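Local atomic coordinates of anti-sigma-I factor RsgI3 (Clostridium thermocellum, PDB entry 6QE7), a protein that probably holds the sigma factor SigI3 inactive at the membrane and senses plant polysaccharides outside the cell through a pectin-binding pair of PA14 domains. Residues Ile176-Lys182 with Glu265-Leu271; Asp191-Ser195 with Tyr260-Gly264. The contacts are given in a common frame with arbitrary orientation. Residue numbers count along the deposited sequence, not the author numbering.

Interaction 1: residues Ile176-Lys182 with Glu265-Leu271; sequences INFNWDK and EPAFIKL
Ile-176, just before strand 177-179, and Ile-269 are the two residues most covered, with Ala-267, just before strand 268-271, beside them; the strands run antiparallel, their axes 4.7 Å apart at closest and at 161°. Phe-178 and Ile-269 form the hydrogen-bonded pair (N to O and O to N, both 2.8 Å), flanked by the non-hydrogen-bonded pairs Asn-177/Lys-270 and Asn-179/Phe-268. Ile-176 (m, t) accepts Leu-271 N at its O (2.9 Å) and sets CG2 4.1 Å from Ile-269 CG1. Ile-269, extended (t, t), also brings CG2 to 3.8 Å from Trp-180 CZ3. Ala-267 O takes Trp-180 N (2.8 Å) and, weakly, Asp-181 N (3.3 Å), as the chain turns at Asp-181 with positive phi; Ala-267 CB meets the ring edge at Trp-180 CE3 (3.5 Å). On the face of Asn-177, Lys-270 NZ reaches Asn-177 OD1 (3.0 Å). Ile-176, Phe-178 and Ile-269 all touch Trp-198 in the facing sheet, the two-layer packing of a PA14 beta-sandwich, here the second of the tandem.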
loop_
_atom_site.group_PDB
_atom_site.type_symbol
_atom_site.label_atom_id
_atom_site.label_comp_id
_atom_site.label_asym_id
_atom_site.label_seq_id
_atom_site.Cartn_x
_atom_site.Cartn_y
_atom_site.Cartn_z
ATOM N N ILE A 176 -11.350 13.145 -7.948
ATOM C CA ILE A 176 -12.055 13.199 -9.246
ATOM C C ILE A 176 -13.414 13.800 -8.925
ATOM O O ILE A 176 -14.358 13.064 -8.557
ATOM C CB ILE A 176 -12.116 11.844 -9.955
ATOM C CG1 ILE A 176 -10.725 11.229 -10.133
ATOM C CG2 ILE A 176 -12.845 11.989 -11.308
ATOM C CD1 ILE A 176 -10.743 9.922 -10.830
ATOM N N ASN A 177 -13.452 15.121 -8.986
ATOM C CA ASN A 177 -14.639 15.909 -8.605
ATOM C C ASN A 177 -14.619 17.238 -9.352
ATOM O O ASN A 177 -14.168 18.244 -8.759
ATOM C CB ASN A 177 -14.641 16.180 -7.102
ATOM C CG ASN A 177 -15.983 16.704 -6.641
ATOM O OD1 ASN A 177 -16.944 16.763 -7.425
ATOM N ND2 ASN A 177 -16.021 17.157 -5.402
ATOM N N PHE A 178 -14.960 17.215 -10.624
ATOM C CA PHE A 178 -14.764 18.377 -11.523
ATOM C C PHE A 178 -16.088 18.733 -12.190
ATOM O O PHE A 178 -16.826 17.850 -12.711
ATOM C CB PHE A 178 -13.655 18.097 -12.531
ATOM C CG PHE A 178 -12.275 18.064 -11.931
ATOM C CD1 PHE A 178 -11.652 19.230 -11.521
ATOM C CD2 PHE A 178 -11.603 16.852 -11.745
ATOM C CE1 PHE A 178 -10.358 19.209 -11.040
ATOM C CE2 PHE A 178 -10.317 16.819 -11.222
ATOM C CZ PHE A 178 -9.713 17.999 -10.840
ATOM N N ASN A 179 -16.457 19.996 -12.019
ATOM C CA ASN A 179 -17.530 20.687 -12.771
ATOM C C ASN A 179 -16.806 21.787 -13.561
ATOM O O ASN A 179 -16.495 22.864 -12.981
ATOM C CB ASN A 179 -18.631 21.166 -11.830
ATOM C CG ASN A 179 -19.652 22.050 -12.520
ATOM O OD1 ASN A 179 -20.155 21.762 -13.602
ATOM N ND2 ASN A 179 -20.015 23.128 -11.863
ATOM N N TRP A 180 -16.383 21.503 -14.787
ATOM C CA TRP A 180 -15.577 22.496 -15.546
ATOM C C TRP A 180 -16.460 23.550 -16.233
ATOM O O TRP A 180 -16.000 24.706 -16.274
ATOM C CB TRP A 180 -14.648 21.806 -16.510
ATOM C CG TRP A 180 -13.470 21.201 -15.819
ATOM C CD1 TRP A 180 -12.543 21.824 -15.046
ATOM C CD2 TRP A 180 -13.111 19.818 -15.846
ATOM N NE1 TRP A 180 -11.615 20.927 -14.612
ATOM C CE2 TRP A 180 -11.919 19.697 -15.118
ATOM C CE3 TRP A 180 -13.686 18.672 -16.409
ATOM C CZ2 TRP A 180 -11.292 18.463 -14.949
ATOM C CZ3 TRP A 180 -13.066 17.461 -16.247
ATOM C CH2 TRP A 180 -11.869 17.358 -15.536
ATOM N N ASP A 181 -17.716 23.255 -16.590
ATOM C CA ASP A 181 -18.758 24.330 -16.652
ATOM C C ASP A 181 -18.372 25.315 -17.755
ATOM O O ASP A 181 -18.382 26.528 -17.429
ATOM C CB ASP A 181 -18.782 25.206 -15.381
ATOM C CG ASP A 181 -20.050 25.238 -14.540
ATOM O OD1 ASP A 181 -20.988 24.445 -14.800
ATOM O OD2 ASP A 181 -20.061 26.053 -13.580
ATOM N N LYS A 182 -17.876 24.776 -18.887
ATOM C CA LYS A 182 -17.526 25.436 -20.182
ATOM C C LYS A 182 -16.092 26.000 -20.239
ATOM O O LYS A 182 -15.642 26.185 -21.394
ATOM C CB LYS A 182 -18.512 26.546 -20.577
ATOM C CG LYS A 182 -18.915 26.490 -22.041
ATOM C CD LYS A 182 -19.576 25.155 -22.400
ATOM C CE LYS A 182 -19.260 24.694 -23.808
ATOM N NZ LYS A 182 -19.864 23.383 -24.164
ATOM N N GLU A 265 -19.577 19.058 -24.829
ATOM C CA GLU A 265 -20.514 19.556 -23.788
ATOM C C GLU A 265 -19.681 20.321 -22.759
ATOM O O GLU A 265 -18.452 20.234 -22.780
ATOM C CB GLU A 265 -21.332 18.405 -23.205
ATOM C CG GLU A 265 -22.493 18.017 -24.096
ATOM C CD GLU A 265 -22.074 17.204 -25.317
ATOM O OE1 GLU A 265 -21.004 16.555 -25.251
ATOM O OE2 GLU A 265 -22.802 17.226 -26.346
ATOM N N PRO A 266 -20.302 21.129 -21.864
ATOM C CA PRO A 266 -19.602 21.636 -20.687
ATOM C C PRO A 266 -19.212 20.406 -19.854
ATOM O O PRO A 266 -20.072 19.493 -19.728
ATOM C CB PRO A 266 -20.617 22.517 -19.956
ATOM C CG PRO A 266 -21.975 22.077 -20.498
ATOM C CD PRO A 266 -21.723 21.523 -21.884
ATOM N N ALA A 267 -17.931 20.346 -19.441
ATOM C CA ALA A 267 -17.306 19.088 -18.966
ATOM C C ALA A 267 -17.614 18.929 -17.472
ATOM O O ALA A 267 -17.565 19.920 -16.739
ATOM C CB ALA A 267 -15.833 19.074 -19.203
ATOM N N PHE A 268 -17.850 17.700 -17.050
ATOM C CA PHE A 268 -18.187 17.347 -15.653
ATOM C C PHE A 268 -17.784 15.903 -15.449
ATOM O O PHE A 268 -18.216 15.101 -16.258
ATOM C CB PHE A 268 -19.691 17.477 -15.435
ATOM C CG PHE A 268 -20.234 17.399 -14.040
ATOM C CD1 PHE A 268 -20.451 16.172 -13.433
ATOM C CD2 PHE A 268 -20.607 18.551 -13.353
ATOM C CE1 PHE A 268 -20.992 16.102 -12.153
ATOM C CE2 PHE A 268 -21.166 18.483 -12.078
ATOM C CZ PHE A 268 -21.374 17.255 -11.488
ATOM N N ILE A 269 -17.059 15.610 -14.384
ATOM C CA ILE A 269 -16.919 14.201 -13.911
ATOM C C ILE A 269 -16.676 14.162 -12.393
ATOM O O ILE A 269 -15.760 14.875 -11.880
ATOM C CB ILE A 269 -15.824 13.489 -14.723
ATOM C CG1 ILE A 269 -15.640 12.036 -14.240
ATOM C CG2 ILE A 269 -14.560 14.332 -14.662
ATOM C CD1 ILE A 269 -14.751 11.233 -15.073
ATOM N N LYS A 270 -17.493 13.376 -11.697
ATOM C CA LYS A 270 -17.297 13.024 -10.249
ATOM C C LYS A 270 -17.120 11.505 -10.173
ATOM O O LYS A 270 -17.826 10.838 -10.945
ATOM C CB LYS A 270 -18.504 13.444 -9.402
ATOM C CG LYS A 270 -18.749 14.942 -9.229
ATOM C CD LYS A 270 -20.115 15.296 -8.611
ATOM C CE LYS A 270 -20.237 16.694 -8.002
ATOM N NZ LYS A 270 -19.433 17.748 -8.686
ATOM N N LEU A 271 -16.236 10.997 -9.284
ATOM C CA LEU A 271 -16.126 9.538 -8.934
ATOM C C LEU A 271 -16.567 9.426 -7.487
ATOM O O LEU A 271 -16.021 10.175 -6.634
ATOM C CB LEU A 271 -14.704 8.987 -9.161
ATOM C CG LEU A 271 -14.467 7.528 -8.762
ATOM C CD1 LEU A 271 -15.163 6.574 -9.731
ATOM C CD2 LEU A 271 -13.006 7.219 -8.672
#

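Interaction 2: residues Asp191-Ser195 with Tyr260-Gly264; sequences DGKFS and YCNYG
Phe-194 (chi1 p) lays its ring beside Asn-262, with CE1 3.6 Å from Asn-262 CB, and points CZ at the ring edge of Tyr-260, 4.2 Å from CE2. Its backbone O accepts Asn-262 N (2.9 Å). Strands 193-195 and 260-263 run antiparallel, their axes 4.7 Å apart at closest and 176° between their directions; Ser-195 and Cys-261 make a non-hydrogen-bonded pair with CA atoms 4.1 Å apart, and Ser-195 CA approaches Tyr-260 O at 3.0 Å. These are adjoining ends of two long strands, 193-202 and 254-263, in one sheet of the second PA14 beta-sandwich; Phe-194 and Asn-262 touch Ala-267, in the loop leading to the facing sheet, and Tyr-260 touches Ile-269 of that sheet. Asn-262 (chi1 t) extends the pairing with its side chain, ND2 donating to Gly-192 O (2.8 Å) and also to Glu-265 O. Gly-192 and Gly-264 both have positive phi, and a CB on Gly-264 would clash with Asp-191 O, which lies 3.2 Å from Gly-264 CA. On the opposite face from Phe-194, Ser-195 OG is hydrogen-bonded to Asp-161 O and Leu-164 N.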
loop_
_atom_site.group_PDB
_atom_site.type_symbol
_atom_site.label_atom_id
_atom_site.label_comp_id
_atom_site.label_asym_id
_atom_site.label_seq_id
_atom_site.Cartn_x
_atom_site.Cartn_y
_atom_site.Cartn_z
ATOM N N ASP A 191 -13.456 21.911 -30.982
ATOM C CA ASP A 191 -14.849 21.484 -30.650
ATOM C C ASP A 191 -15.007 21.031 -29.175
ATOM O O ASP A 191 -15.927 20.225 -28.910
ATOM C CB ASP A 191 -15.296 20.363 -31.590
ATOM C CG ASP A 191 -15.235 20.695 -33.074
ATOM O OD1 ASP A 191 -15.883 21.694 -33.474
ATOM O OD2 ASP A 191 -14.522 19.968 -33.789
ATOM N N GLY A 192 -14.180 21.548 -28.258
ATOM C CA GLY A 192 -14.283 21.373 -26.785
ATOM C C GLY A 192 -13.943 19.950 -26.385
ATOM O O GLY A 192 -14.308 19.524 -25.279
ATOM N N LYS A 193 -13.276 19.243 -27.314
ATOM C CA LYS A 193 -12.998 17.793 -27.262
ATOM C C LYS A 193 -11.665 17.709 -26.508
ATOM O O LYS A 193 -10.644 18.286 -26.988
ATOM C CB LYS A 193 -12.983 17.117 -28.653
ATOM C CG LYS A 193 -14.325 16.588 -29.148
ATOM C CD LYS A 193 -14.408 16.211 -30.670
ATOM C CE LYS A 193 -15.791 16.498 -31.251
ATOM N NZ LYS A 193 -16.148 15.708 -32.468
ATOM N N PHE A 194 -11.679 17.048 -25.363
ATOM C CA PHE A 194 -10.464 16.756 -24.576
ATOM C C PHE A 194 -10.769 15.466 -23.786
ATOM O O PHE A 194 -11.920 14.946 -23.774
ATOM C CB PHE A 194 -10.070 17.967 -23.726
ATOM C CG PHE A 194 -10.880 18.131 -22.459
ATOM C CD1 PHE A 194 -12.065 18.831 -22.461
ATOM C CD2 PHE A 194 -10.506 17.472 -21.293
ATOM C CE1 PHE A 194 -12.821 18.929 -21.308
ATOM C CE2 PHE A 194 -11.255 17.576 -20.142
ATOM C CZ PHE A 194 -12.406 18.322 -20.146
ATOM N N SER A 195 -9.759 14.916 -23.140
ATOM C CA SER A 195 -9.916 13.642 -22.394
ATOM C C SER A 195 -8.876 13.637 -21.266
ATOM O O SER A 195 -7.881 14.445 -21.333
ATOM C CB SER A 195 -9.801 12.476 -23.421
ATOM O OG SER A 195 -8.554 12.563 -24.124
ATOM N N TYR A 260 -11.831 9.710 -18.941
ATOM C CA TYR A 260 -12.942 10.646 -19.230
ATOM C C TYR A 260 -12.709 11.246 -20.621
ATOM O O TYR A 260 -11.615 11.707 -20.931
ATOM C CB TYR A 260 -12.997 11.798 -18.216
ATOM C CG TYR A 260 -14.057 12.825 -18.520
ATOM C CD1 TYR A 260 -15.384 12.441 -18.529
ATOM C CD2 TYR A 260 -13.779 14.137 -18.846
ATOM C CE1 TYR A 260 -16.399 13.328 -18.814
ATOM C CE2 TYR A 260 -14.788 15.028 -19.217
ATOM C CZ TYR A 260 -16.111 14.632 -19.186
ATOM O OH TYR A 260 -17.181 15.448 -19.490
ATOM N N CYS A 261 -13.750 11.318 -21.418
ATOM C CA CYS A 261 -13.699 12.100 -22.659
ATOM C C CYS A 261 -14.930 13.021 -22.703
ATOM O O CYS A 261 -16.014 12.684 -22.320
ATOM C CB CYS A 261 -13.484 11.195 -23.855
ATOM S SG CYS A 261 -14.878 10.109 -24.247
ATOM N N ASN A 262 -14.655 14.235 -23.051
ATOM C CA ASN A 262 -15.631 15.271 -23.396
ATOM C C ASN A 262 -15.873 15.281 -24.908
ATOM O O ASN A 262 -14.892 15.228 -25.681
ATOM C CB ASN A 262 -15.028 16.608 -22.998
ATOM C CG ASN A 262 -16.161 17.538 -22.738
ATOM O OD1 ASN A 262 -16.993 17.170 -21.902
ATOM N ND2 ASN A 262 -16.224 18.633 -23.498
ATOM N N TYR A 263 -17.111 15.413 -25.347
ATOM C CA TYR A 263 -17.425 15.423 -26.803
ATOM C C TYR A 263 -17.928 16.832 -27.237
ATOM O O TYR A 263 -18.428 17.110 -28.423
ATOM C CB TYR A 263 -18.393 14.267 -27.074
ATOM C CG TYR A 263 -17.896 12.853 -26.878
ATOM C CD1 TYR A 263 -16.992 12.301 -27.774
ATOM C CD2 TYR A 263 -18.388 12.023 -25.856
ATOM C CE1 TYR A 263 -16.574 10.978 -27.658
ATOM C CE2 TYR A 263 -18.016 10.686 -25.752
ATOM C CZ TYR A 263 -17.110 10.161 -26.668
ATOM O OH TYR A 263 -16.652 8.874 -26.637
ATOM N N GLY A 264 -17.763 17.779 -26.324
ATOM C CA GLY A 264 -17.925 19.217 -26.616
ATOM C C GLY A 264 -18.875 19.871 -25.637
ATOM O O GLY A 264 -18.936 21.146 -25.635
#

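How the interactions relate
From the N terminus, the chain passes through the first PA14 domain and enters the second, where 176-182 forms one side of interaction 1. It then moves to the other sheet and, at 191-195, begins the long strand of interaction 2. That contact closes the smaller loop, at 260-264; the chain directly crosses back, and 265-271 closes the larger loop around it. The two contacts are thus concentric, one in each layer of the sandwich, with centres 11 Å apart. They meet where the chain passes from one layer to the other, around Gly-264 to Ala-267: Lys-182 NZ lies 2.8 Å from Gly-264 O, probably a hydrogen bond, and Ala-267 CB packs 3.6 Å from Phe-194 CZ.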